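Local coordinates for acetamidase (Bacillus halodurans, PDB 2II1), which is an acetamidase that probably hydrolyses carbon-nitrogen bonds in linear amides, and binds calcium ions, at the interface of chains A and B. Residues are numbered along the deposited sequence; one frame, centred on the assembly and turned at random. Chains: chain A/B, Acetamidase.

The interface of chains A and B. Residues chain A 90-92, 107, 109, 120, 193; chain B 259, 262-263, 266-267.
B:Met263 reaches from helix 258-268 of chain B into a mostly apolar pocket lined by A:Met90, A:Ala92, A:Thr107, A:Lys109 and A:Leu193. It is a selenomethionine, and its chain runs extended beyond CG (chi2 174°, chi3 -180°), which lays the selenium and the terminal methyl against strands 87-92 and 107-114 of chain A. The methyl CE ends 3.6 Å from the methyl CG2 of A:Thr107, with the methyl of A:Ala92 also beside it. Its selenium lies against the aliphatic part of A:Lys109, with SE 3.7 Å from CB and also near CD. Lower on the chain, the branch methyl CD2 of A:Leu193 presses on CG of B:Met263 at 3.3 Å, a tight fit.

A:Met90, also a selenomethionine, slides past B:Met263 in the opposite direction, with its SE 3.8 Å from CB of B:Met263. Its chain bends at chi3 (81°), and the methyl CE lies beside the backbone O of B:Met263 and 3.8 Å from CB of B:Ser266. A:Leu193 CB packs on that same serine carbon, and its backbone N gives a weak hydrogen bond to the hydroxyl OG of B:Ser266 at 3.2 Å.

A:Thr107 and B:Glu259 meet at about a right angle, with the threonine hydroxyl OG1 3.5 Å from CG of the glutamate.

A:Lys109 is steadied within its own chain. Its NZ donates to the backbone O of A:Tyr120 at 2.7 Å, nearly in line with the carbonyl, while CE sits over the centre of the tyrosine ring. An alanine here keeps CB but lacks the rest of the chain, which would probably open a gap beside the selenium of B:Met263 and over the ring of A:Tyr120, and leave the carbonyl of A:Tyr120 without this donor.

The patch belongs to a two-fold symmetric interface, possibly that of a biological dimer. Here helix 258-268 of one subunit docks against strands 87-92 and 107-114 and the A:Leu193 loop of the other.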
loop_
_atom_site.group_PDB
_atom_site.type_symbol
_atom_site.label_atom_id
_atom_site.label_comp_id
_atom_site.label_asym_id
_atom_site.label_seq_id
_atom_site.Cartn_x
_atom_site.Cartn_y
_atom_site.Cartn_z
HETATM N N MSE A 90 6.752 -9.910 -20.181
HETATM C CA MSE A 90 7.475 -9.553 -18.980
HETATM C C MSE A 90 8.944 -9.953 -19.118
HETATM O O MSE A 90 9.285 -10.953 -19.779
HETATM C CB MSE A 90 6.888 -10.242 -17.739
HETATM C CG MSE A 90 5.460 -9.849 -17.391
HETATM SE SE MSE A 90 4.890 -10.533 -15.629
HETATM C CE MSE A 90 5.717 -9.178 -14.593
ATOM N N THR A 91 9.782 -9.151 -18.460
ATOM C CA THR A 91 11.206 -9.354 -18.367
ATOM C C THR A 91 11.678 -9.353 -16.882
ATOM O O THR A 91 11.415 -8.403 -16.132
ATOM C CB THR A 91 11.976 -8.250 -19.166
ATOM O OG1 THR A 91 11.848 -6.992 -18.501
ATOM C CG2 THR A 91 11.455 -8.125 -20.578
ATOM N N ALA A 92 12.347 -10.439 -16.480
ATOM C CA ALA A 92 13.092 -10.510 -15.216
ATOM C C ALA A 92 14.585 -10.331 -15.516
ATOM O O ALA A 92 15.147 -11.137 -16.256
ATOM C CB ALA A 92 12.852 -11.858 -14.516
ATOM N N THR A 107 15.356 -13.416 -17.955
ATOM C CA THR A 107 14.234 -14.246 -18.358
ATOM C C THR A 107 13.201 -13.352 -19.049
ATOM O O THR A 107 12.934 -12.269 -18.568
ATOM C CB THR A 107 13.607 -14.887 -17.127
ATOM O OG1 THR A 107 14.594 -15.723 -16.506
ATOM C CG2 THR A 107 12.364 -15.696 -17.490
ATOM N N LYS A 109 9.222 -13.591 -20.818
ATOM C CA LYS A 109 8.079 -14.463 -20.918
ATOM C C LYS A 109 6.894 -13.755 -21.567
ATOM O O LYS A 109 6.606 -12.570 -21.275
ATOM C CB LYS A 109 7.724 -14.995 -19.536
ATOM C CG LYS A 109 6.587 -15.989 -19.506
ATOM C CD LYS A 109 6.098 -16.177 -18.077
ATOM C CE LYS A 109 4.806 -16.964 -18.029
ATOM N NZ LYS A 109 4.898 -18.283 -18.740
ATOM N N TYR A 120 -0.736 -17.122 -17.766
ATOM C CA TYR A 120 0.615 -17.245 -17.184
ATOM C C TYR A 120 1.225 -18.618 -17.498
ATOM O O TYR A 120 2.374 -18.726 -17.914
ATOM C CB TYR A 120 0.549 -16.999 -15.659
ATOM C CG TYR A 120 1.862 -17.099 -14.885
ATOM C CD1 TYR A 120 2.418 -18.347 -14.541
ATOM C CD2 TYR A 120 2.522 -15.951 -14.442
ATOM C CE1 TYR A 120 3.632 -18.432 -13.803
ATOM C CE2 TYR A 120 3.718 -16.025 -13.726
ATOM C CZ TYR A 120 4.275 -17.267 -13.414
ATOM O OH TYR A 120 5.440 -17.322 -12.682
ATOM N N LEU A 193 8.926 -6.551 -9.759
ATOM C CA LEU A 193 9.938 -7.164 -10.626
ATOM C C LEU A 193 10.649 -6.105 -11.491
ATOM O O LEU A 193 11.848 -6.235 -11.744
ATOM C CB LEU A 193 9.320 -8.272 -11.492
ATOM C CG LEU A 193 10.204 -9.096 -12.438
ATOM C CD1 LEU A 193 11.150 -9.901 -11.644
ATOM C CD2 LEU A 193 9.403 -9.992 -13.340
ATOM N N GLU B 259 12.589 -16.352 -10.769
ATOM C CA GLU B 259 12.221 -15.348 -11.797
ATOM C C GLU B 259 10.738 -15.435 -12.094
ATOM O O GLU B 259 10.087 -14.413 -12.271
ATOM C CB GLU B 259 12.993 -15.536 -13.106
ATOM C CG GLU B 259 14.465 -15.257 -12.992
ATOM C CD GLU B 259 15.244 -16.425 -12.402
ATOM O OE1 GLU B 259 14.705 -17.550 -12.279
ATOM O OE2 GLU B 259 16.411 -16.211 -12.050
ATOM N N GLY B 262 8.884 -13.981 -9.133
ATOM C CA GLY B 262 8.904 -12.530 -9.324
ATOM C C GLY B 262 7.851 -11.988 -10.277
ATOM O O GLY B 262 7.229 -10.972 -10.007
HETATM N N MSE B 263 7.688 -12.651 -11.420
HETATM C CA MSE B 263 6.702 -12.252 -12.424
HETATM C C MSE B 263 5.286 -12.368 -11.891
HETATM O O MSE B 263 4.449 -11.485 -12.081
HETATM C CB MSE B 263 6.840 -13.116 -13.677
HETATM C CG MSE B 263 8.039 -12.773 -14.498
HETATM SE SE MSE B 263 8.302 -13.997 -15.977
HETATM C CE MSE B 263 9.946 -13.195 -16.758
ATOM N N SER B 266 4.757 -9.486 -9.369
ATOM C CA SER B 266 4.687 -8.202 -10.073
ATOM C C SER B 266 3.386 -8.045 -10.860
ATOM O O SER B 266 2.909 -6.926 -11.042
ATOM C CB SER B 266 5.926 -8.038 -10.978
ATOM O OG SER B 266 6.152 -6.689 -11.364
ATOM N N GLY B 267 2.787 -9.161 -11.287
ATOM C CA GLY B 267 1.561 -9.118 -12.068
ATOM C C GLY B 267 0.265 -9.272 -11.281
ATOM O O GLY B 267 -0.763 -8.739 -11.681
#